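Long-range contact in putative oxidoreductase (Klebsiella pneumoniae subsp. pneumoniae MGH 78578, PDB 3E82), which is probably an NAD-dependent oxidoreductase of the Gfo/Idh/MocA family, pairing a nucleotide-binding Rossmann domain with a C-terminal alpha/beta domain: residues 175-187 with 228-241. Sequence-based numbering, arbitrary orientation.
Sequences GLWFDLGPHLIDQ and LHCSMLVAGGSSRF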
ATOM      1  N   GLY B 175       1.134 -16.329 -13.089  1.00 34.89           N
ATOM      2  CA  GLY B 175       1.490 -15.532 -11.929  1.00 30.98           C
ATOM      3  C   GLY B 175       0.503 -14.386 -11.826  1.00 28.66           C
ATOM      4  O   GLY B 175       0.025 -13.874 -12.842  1.00 25.62           O
ATOM      5  N   LEU B 176       0.195 -13.978 -10.602  1.00 26.97           N
ATOM      6  CA  LEU B 176      -0.763 -12.907 -10.382  1.00 25.66           C
ATOM      7  C   LEU B 176      -0.347 -11.592 -11.047  1.00 23.75           C
ATOM      8  O   LEU B 176      -1.142 -10.974 -11.756  1.00 21.16           O
ATOM      9  CB  LEU B 176      -0.956 -12.694  -8.877  1.00 26.53           C
ATOM     10  CG  LEU B 176      -2.084 -11.779  -8.409  1.00 26.65           C
ATOM     11  CD1 LEU B 176      -3.422 -12.401  -8.772  1.00 26.97           C
ATOM     12  CD2 LEU B 176      -1.992 -11.597  -6.900  1.00 26.76           C
ATOM     13  N   TRP B 177       0.897 -11.174 -10.821  1.00 22.19           N
ATOM     14  CA  TRP B 177       1.394  -9.920 -11.388  1.00 21.96           C
ATOM     15  C   TRP B 177       1.207  -9.858 -12.897  1.00 22.54           C
ATOM     16  O   TRP B 177       0.624  -8.911 -13.412  1.00 21.99           O
ATOM     17  CB  TRP B 177       2.877  -9.720 -11.038  1.00 19.29           C
ATOM     18  CG  TRP B 177       3.464  -8.413 -11.528  1.00 19.70           C
ATOM     19  CD1 TRP B 177       4.628  -8.248 -12.236  1.00 19.57           C
ATOM     20  CD2 TRP B 177       2.918  -7.094 -11.350  1.00 19.74           C
ATOM     21  NE1 TRP B 177       4.835  -6.917 -12.509  1.00 18.87           N
ATOM     22  CE2 TRP B 177       3.802  -6.187 -11.980  1.00 18.08           C
ATOM     23  CE3 TRP B 177       1.769  -6.592 -10.723  1.00 19.52           C
ATOM     24  CZ2 TRP B 177       3.573  -4.806 -12.000  1.00 17.84           C
ATOM     25  CZ3 TRP B 177       1.542  -5.212 -10.744  1.00 19.19           C
ATOM     26  CH2 TRP B 177       2.442  -4.340 -11.380  1.00 16.52           C
ATOM     27  N   PHE B 178       1.693 -10.873 -13.602  1.00 24.15           N
ATOM     28  CA  PHE B 178       1.575 -10.915 -15.054  1.00 25.97           C
ATOM     29  C   PHE B 178       0.149 -10.959 -15.576  1.00 24.38           C
ATOM     30  O   PHE B 178      -0.133 -10.428 -16.651  1.00 22.97           O
ATOM     31  CB  PHE B 178       2.355 -12.104 -15.620  1.00 29.79           C
ATOM     32  CG  PHE B 178       3.676 -11.722 -16.214  1.00 35.63           C
ATOM     33  CD1 PHE B 178       4.693 -11.210 -15.413  1.00 37.83           C
ATOM     34  CD2 PHE B 178       3.897 -11.852 -17.580  1.00 37.95           C
ATOM     35  CE1 PHE B 178       5.916 -10.834 -15.965  1.00 39.50           C
ATOM     36  CE2 PHE B 178       5.110 -11.479 -18.145  1.00 39.64           C
ATOM     37  CZ  PHE B 178       6.123 -10.969 -17.337  1.00 40.31           C
ATOM     38  N   ASP B 179      -0.752 -11.589 -14.831  1.00 24.60           N
ATOM     39  CA  ASP B 179      -2.137 -11.677 -15.276  1.00 25.44           C
ATOM     40  C   ASP B 179      -2.972 -10.440 -14.983  1.00 24.86           C
ATOM     41  O   ASP B 179      -3.654  -9.922 -15.868  1.00 24.85           O
ATOM     42  CB  ASP B 179      -2.843 -12.889 -14.653  1.00 29.68           C
ATOM     43  CG  ASP B 179      -2.217 -14.209 -15.068  1.00 33.41           C
ATOM     44  OD1 ASP B 179      -1.831 -14.349 -16.247  1.00 35.54           O
ATOM     45  OD2 ASP B 179      -2.126 -15.111 -14.210  1.00 37.51           O
ATOM     46  N   LEU B 180      -2.921  -9.963 -13.747  1.00 22.39           N
ATOM     47  CA  LEU B 180      -3.730  -8.814 -13.368  1.00 21.75           C
ATOM     48  C   LEU B 180      -3.001  -7.481 -13.315  1.00 20.05           C
ATOM     49  O   LEU B 180      -3.634  -6.429 -13.363  1.00 21.38           O
ATOM     50  CB  LEU B 180      -4.411  -9.120 -12.039  1.00 26.42           C
ATOM     51  CG  LEU B 180      -5.228 -10.403 -12.229  1.00 29.39           C
ATOM     52  CD1 LEU B 180      -5.177 -11.236 -10.980  1.00 34.04           C
ATOM     53  CD2 LEU B 180      -6.653 -10.053 -12.618  1.00 29.70           C
ATOM     54  N   GLY B 181      -1.677  -7.521 -13.216  1.00 17.50           N
ATOM     55  CA  GLY B 181      -0.905  -6.292 -13.201  1.00 18.24           C
ATOM     56  C   GLY B 181      -1.159  -5.415 -14.427  1.00 18.05           C
ATOM     57  O   GLY B 181      -1.289  -4.205 -14.291  1.00 19.25           O
ATOM     58  N   PRO B 182      -1.250  -5.993 -15.638  1.00 18.84           N
ATOM     59  CA  PRO B 182      -1.484  -5.206 -16.856  1.00 18.01           C
ATOM     60  C   PRO B 182      -2.599  -4.159 -16.856  1.00 17.94           C
ATOM     61  O   PRO B 182      -2.348  -3.015 -17.229  1.00 18.88           O
ATOM     62  CB  PRO B 182      -1.682  -6.283 -17.923  1.00 18.81           C
ATOM     63  CG  PRO B 182      -0.710  -7.334 -17.480  1.00 17.40           C
ATOM     64  CD  PRO B 182      -0.984  -7.405 -15.981  1.00 17.88           C
ATOM     65  N   HIS B 183      -3.814  -4.511 -16.438  1.00 17.83           N
ATOM     66  CA  HIS B 183      -4.879  -3.508 -16.460  1.00 19.06           C
ATOM     67  C   HIS B 183      -4.685  -2.439 -15.381  1.00 18.90           C
ATOM     68  O   HIS B 183      -5.061  -1.281 -15.567  1.00 17.59           O
ATOM     69  CB  HIS B 183      -6.267  -4.152 -16.335  1.00 21.29           C
ATOM     70  CG  HIS B 183      -6.633  -4.556 -14.942  1.00 23.16           C
ATOM     71  ND1 HIS B 183      -6.046  -5.621 -14.293  1.00 24.67           N
ATOM     72  CD2 HIS B 183      -7.530  -4.033 -14.071  1.00 26.34           C
ATOM     73  CE1 HIS B 183      -6.566  -5.738 -13.082  1.00 25.25           C
ATOM     74  NE2 HIS B 183      -7.469  -4.786 -12.923  1.00 25.13           N
ATOM     75  N   LEU B 184      -4.086  -2.837 -14.264  1.00 18.78           N
ATOM     76  CA  LEU B 184      -3.805  -1.916 -13.165  1.00 18.76           C
ATOM     77  C   LEU B 184      -2.798  -0.876 -13.663  1.00 17.72           C
ATOM     78  O   LEU B 184      -2.947   0.328 -13.427  1.00 15.51           O
ATOM     79  CB  LEU B 184      -3.217  -2.695 -11.981  1.00 17.34           C
ATOM     80  CG  LEU B 184      -4.097  -2.973 -10.754  1.00 21.76           C
ATOM     81  CD1 LEU B 184      -5.531  -3.221 -11.157  1.00 20.25           C
ATOM     82  CD2 LEU B 184      -3.526  -4.143  -9.968  1.00 20.84           C
ATOM     83  N   ILE B 185      -1.766  -1.355 -14.354  1.00 16.11           N
ATOM     84  CA  ILE B 185      -0.732  -0.478 -14.896  1.00 16.16           C
ATOM     85  C   ILE B 185      -1.281   0.424 -16.000  1.00 15.24           C
ATOM     86  O   ILE B 185      -1.098   1.640 -15.971  1.00 14.43           O
ATOM     87  CB  ILE B 185       0.435  -1.287 -15.498  1.00 16.26           C
ATOM     88  CG1 ILE B 185       1.122  -2.108 -14.410  1.00 15.16           C
ATOM     89  CG2 ILE B 185       1.432  -0.341 -16.175  1.00 15.06           C
ATOM     90  CD1 ILE B 185       2.005  -3.207 -14.974  1.00 16.52           C
ATOM     91  N   ASP B 186      -1.958  -0.178 -16.970  1.00 14.71           N
ATOM     92  CA  ASP B 186      -2.502   0.570 -18.099  1.00 17.12           C
ATOM     93  C   ASP B 186      -3.344   1.766 -17.662  1.00 16.89           C
ATOM     94  O   ASP B 186      -3.196   2.852 -18.212  1.00 16.92           O
ATOM     95  CB  ASP B 186      -3.336  -0.351 -19.004  1.00 16.67           C
ATOM     96  CG  ASP B 186      -3.778   0.333 -20.276  1.00 15.93           C
ATOM     97  OD1 ASP B 186      -2.904   0.838 -21.009  1.00 17.22           O
ATOM     98  OD2 ASP B 186      -4.997   0.365 -20.545  1.00 17.35           O
ATOM     99  N   GLN B 187      -4.229   1.558 -16.689  1.00 16.18           N
ATOM    100  CA  GLN B 187      -5.074   2.637 -16.175  1.00 17.36           C
ATOM    101  C   GLN B 187      -4.216   3.752 -15.577  1.00 16.92           C
ATOM    102  O   GLN B 187      -4.478   4.936 -15.799  1.00 16.70           O
ATOM    103  CB  GLN B 187      -6.056   2.099 -15.116  1.00 16.86           C
ATOM    104  CG  GLN B 187      -7.205   1.284 -15.700  1.00 14.14           C
ATOM    105  CD  GLN B 187      -7.990   0.478 -14.656  1.00 18.61           C
ATOM    106  OE1 GLN B 187      -7.547   0.306 -13.516  1.00 18.65           O
ATOM    107  NE2 GLN B 187      -9.153  -0.036 -15.058  1.00 16.52           N
ATOM    108  N   LEU B 228       0.015  -0.139  -6.836  1.00 18.18           N
ATOM    109  CA  LEU B 228      -0.783  -1.161  -7.505  1.00 18.57           C
ATOM    110  C   LEU B 228      -0.618  -2.406  -6.652  1.00 18.10           C
ATOM    111  O   LEU B 228       0.508  -2.823  -6.373  1.00 18.19           O
ATOM    112  CB  LEU B 228      -0.251  -1.399  -8.920  1.00 16.63           C
ATOM    113  CG  LEU B 228      -0.087  -0.159  -9.807  1.00 15.56           C
ATOM    114  CD1 LEU B 228       0.365  -0.599 -11.204  1.00 12.13           C
ATOM    115  CD2 LEU B 228      -1.404   0.618  -9.900  1.00 11.75           C
ATOM    116  N   HIS B 229      -1.731  -2.998  -6.232  1.00 19.06           N
ATOM    117  CA  HIS B 229      -1.669  -4.163  -5.351  1.00 19.25           C
ATOM    118  C   HIS B 229      -2.574  -5.317  -5.780  1.00 19.06           C
ATOM    119  O   HIS B 229      -3.760  -5.125  -6.036  1.00 17.85           O
ATOM    120  CB  HIS B 229      -2.030  -3.734  -3.922  1.00 20.19           C
ATOM    121  CG  HIS B 229      -1.816  -4.801  -2.891  1.00 20.95           C
ATOM    122  ND1 HIS B 229      -0.605  -4.993  -2.260  1.00 20.50           N
ATOM    123  CD2 HIS B 229      -2.642  -5.769  -2.424  1.00 19.13           C
ATOM    124  CE1 HIS B 229      -0.693  -6.035  -1.451  1.00 19.84           C
ATOM    125  NE2 HIS B 229      -1.919  -6.523  -1.532  1.00 19.41           N
ATOM    126  N   CYS B 230      -1.988  -6.510  -5.835  1.00 19.88           N
ATOM    127  CA  CYS B 230      -2.691  -7.740  -6.208  1.00 22.97           C
ATOM    128  C   CYS B 230      -2.509  -8.792  -5.113  1.00 21.38           C
ATOM    129  O   CYS B 230      -1.411  -8.954  -4.587  1.00 21.96           O
ATOM    130  CB  CYS B 230      -2.114  -8.311  -7.510  1.00 23.17           C
ATOM    131  SG  CYS B 230      -2.264  -7.254  -8.938  1.00 30.39           S
ATOM    132  N   SER B 231      -3.578  -9.507  -4.770  1.00 21.29           N
ATOM    133  CA  SER B 231      -3.480 -10.566  -3.764  1.00 23.78           C
ATOM    134  C   SER B 231      -4.612 -11.579  -3.872  1.00 22.55           C
ATOM    135  O   SER B 231      -5.739 -11.213  -4.157  1.00 22.00           O
ATOM    136  CB  SER B 231      -3.484  -9.992  -2.342  1.00 22.80           C
ATOM    137  OG  SER B 231      -3.435 -11.053  -1.394  1.00 20.85           O
HETATM  138  N   MSE B 232      -4.300 -12.847  -3.637  1.00 24.55           N
HETATM  139  CA  MSE B 232      -5.297 -13.910  -3.689  1.00 27.48           C
HETATM  140  C   MSE B 232      -5.832 -14.218  -2.287  1.00 28.00           C
HETATM  141  O   MSE B 232      -6.658 -15.113  -2.113  1.00 28.16           O
HETATM  142  CB  MSE B 232      -4.688 -15.180  -4.291  1.00 30.59           C
HETATM  143  CG  MSE B 232      -4.260 -15.024  -5.740  1.00 37.37           C
HETATM  144 SE   MSE B 232      -5.790 -14.656  -6.861  1.00 47.13          SE
HETATM  145  CE  MSE B 232      -5.892 -16.362  -7.790  1.00 47.17           C
ATOM    146  N   LEU B 233      -5.362 -13.481  -1.285  1.00 26.75           N
ATOM    147  CA  LEU B 233      -5.826 -13.715   0.079  1.00 27.02           C
ATOM    148  C   LEU B 233      -6.365 -12.493   0.790  1.00 24.04           C
ATOM    149  O   LEU B 233      -5.748 -11.980   1.719  1.00 24.78           O
ATOM    150  CB  LEU B 233      -4.719 -14.329   0.932  1.00 28.91           C
ATOM    151  CG  LEU B 233      -4.652 -15.853   0.936  1.00 33.18           C
ATOM    152  CD1 LEU B 233      -3.702 -16.286   2.028  1.00 34.42           C
ATOM    153  CD2 LEU B 233      -6.036 -16.452   1.177  1.00 34.31           C
ATOM    154  N   VAL B 234      -7.527 -12.036   0.351  1.00 24.14           N
ATOM    155  CA  VAL B 234      -8.169 -10.881   0.957  1.00 23.51           C
ATOM    156  C   VAL B 234      -9.634 -11.232   1.167  1.00 24.55           C
ATOM    157  O   VAL B 234     -10.444 -11.118   0.250  1.00 26.24           O
ATOM    158  CB  VAL B 234      -8.064  -9.630   0.050  1.00 22.89           C
ATOM    159  CG1 VAL B 234      -8.779  -8.448   0.701  1.00 21.91           C
ATOM    160  CG2 VAL B 234      -6.603  -9.285  -0.193  1.00 19.57           C
ATOM    161  N   ALA B 235      -9.966 -11.676   2.374  1.00 24.71           N
ATOM    162  CA  ALA B 235     -11.336 -12.051   2.699  1.00 25.52           C
ATOM    163  C   ALA B 235     -12.240 -10.830   2.681  1.00 26.54           C
ATOM    164  O   ALA B 235     -13.436 -10.947   2.427  1.00 28.85           O
ATOM    165  CB  ALA B 235     -11.393 -12.725   4.066  1.00 26.15           C
ATOM    166  N   GLY B 236     -11.661  -9.659   2.945  1.00 26.69           N
ATOM    167  CA  GLY B 236     -12.428  -8.424   2.947  1.00 25.09           C
ATOM    168  C   GLY B 236     -11.622  -7.237   3.446  1.00 25.98           C
ATOM    169  O   GLY B 236     -10.496  -7.398   3.906  1.00 24.28           O
ATOM    170  N   GLY B 237     -12.178  -6.036   3.331  1.00 26.17           N
ATOM    171  CA  GLY B 237     -11.474  -4.864   3.820  1.00 28.06           C
ATOM    172  C   GLY B 237     -10.754  -3.953   2.837  1.00 28.66           C
ATOM    173  O   GLY B 237     -10.358  -2.848   3.212  1.00 29.06           O
ATOM    174  N   SER B 238     -10.570  -4.383   1.591  1.00 27.76           N
ATOM    175  CA  SER B 238      -9.874  -3.530   0.627  1.00 26.73           C
ATOM    176  C   SER B 238     -10.823  -2.840  -0.353  1.00 25.52           C
ATOM    177  O   SER B 238     -11.979  -3.242  -0.513  1.00 25.65           O
ATOM    178  CB  SER B 238      -8.830  -4.340  -0.142  1.00 24.99           C
ATOM    179  OG  SER B 238      -9.443  -5.407  -0.836  1.00 29.09           O
ATOM    180  N   SER B 239     -10.329  -1.792  -1.000  1.00 23.12           N
ATOM    181  CA  SER B 239     -11.116  -1.038  -1.965  1.00 21.95           C
ATOM    182  C   SER B 239     -10.463  -1.113  -3.335  1.00 20.76           C
ATOM    183  O   SER B 239      -9.237  -1.116  -3.445  1.00 19.46           O
ATOM    184  CB  SER B 239     -11.220   0.430  -1.550  1.00 20.33           C
ATOM    185  OG  SER B 239     -11.767   0.560  -0.254  1.00 21.97           O
ATOM    186  N   ARG B 240     -11.299  -1.160  -4.368  1.00 20.51           N
ATOM    187  CA  ARG B 240     -10.846  -1.231  -5.747  1.00 18.80           C
ATOM    188  C   ARG B 240      -9.884  -0.091  -6.042  1.00 17.92           C
ATOM    189  O   ARG B 240      -8.836  -0.299  -6.649  1.00 17.32           O
ATOM    190  CB  ARG B 240     -12.044  -1.137  -6.697  1.00 19.88           C
ATOM    191  CG  ARG B 240     -11.654  -1.079  -8.169  1.00 18.57           C
ATOM    192  CD  ARG B 240     -10.952  -2.349  -8.617  1.00 17.54           C
ATOM    193  NE  ARG B 240     -10.497  -2.239 -10.002  1.00 19.38           N
ATOM    194  CZ  ARG B 240      -9.362  -1.655 -10.377  1.00 20.20           C
ATOM    195  NH1 ARG B 240      -8.548  -1.125  -9.470  1.00 17.32           N
ATOM    196  NH2 ARG B 240      -9.049  -1.586 -11.667  1.00 19.68           N
ATOM    197  N   PHE B 241     -10.272   1.112  -5.622  1.00 17.95           N
ATOM    198  CA  PHE B 241      -9.482   2.328  -5.809  1.00 16.93           C
ATOM    199  C   PHE B 241      -9.535   3.176  -4.543  1.00 17.81           C
ATOM    200  O   PHE B 241     -10.567   3.255  -3.877  1.00 18.90           O
ATOM    201  CB  PHE B 241     -10.038   3.191  -6.949  1.00 16.90           C
ATOM    202  CG  PHE B 241      -9.731   2.680  -8.335  1.00 17.67           C
ATOM    203  CD1 PHE B 241      -8.443   2.767  -8.857  1.00 17.62           C
ATOM    204  CD2 PHE B 241     -10.745   2.157  -9.133  1.00 19.24           C
ATOM    205  CE1 PHE B 241      -8.167   2.346 -10.165  1.00 17.86           C
ATOM    206  CE2 PHE B 241     -10.484   1.731 -10.444  1.00 18.38           C
ATOM    207  CZ  PHE B 241      -9.188   1.828 -10.958  1.00 18.18           C
TER
HETATM  208  O   HOH W   1     -11.256  -1.520 -13.652  1.00 20.85           O
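Gln187 and Arg240 meet as two flat groups, amide and guanidinium planes inclined by 22°, while Phe241 lies against one face of the guanidinium with CE2 over its centre, 3.5 Å above the plane. Arg240 NH1 in turn stands over one face of the Phe241 ring, offset toward its rim, and Leu184 CG lies over one face of the His183 ring. At the guanidinium edge, though tilted from its plane, Gln187 OE1 accepts from Arg240 NH2 on a lone pair in the carbonyl plane; the bond is 3.0 Å long but bent, with an N-H...O angle of 137°. Gln187, its chain extended beyond CG, also brings OE1 to the edge of the Phe241 ring, 3.4 Å from CZ. A water accepting from both Gln187 NE2 and Arg240 NH2 bridges the pair again, a second link that would be expected to limit their rotation against each other. Arg240 NH1 bonds to Ser153 and Gln187 NE2 to the carbonyl of Arg127, which ties this polar end to its surroundings. Arg240 NH2 lies at the edge of the steeply inclined His183 ring, in contact but not bonded to it.

Back toward the N-terminal end of the helix the contact turns apolar. Leu228 CD1 reaches Ile185 CG1 at 3.6 Å and the rim of the Trp177 indole. Cys230 SG meets Leu184 CD2 at 3.5 Å. Leu176 presses CD2 on Cys230 CB, a tight 3.3 Å, and passes CD1 alongside the selenium of selenomethionine Met232.

Helix 176-187 runs roughly antiparallel to strand 228-231, their axes 149° apart, and rests on the mixed sheet with helix 320-339 beside it: the helix-on-sheet layering of the C-terminal alpha/beta domain of Gfo/Idh/MocA proteins.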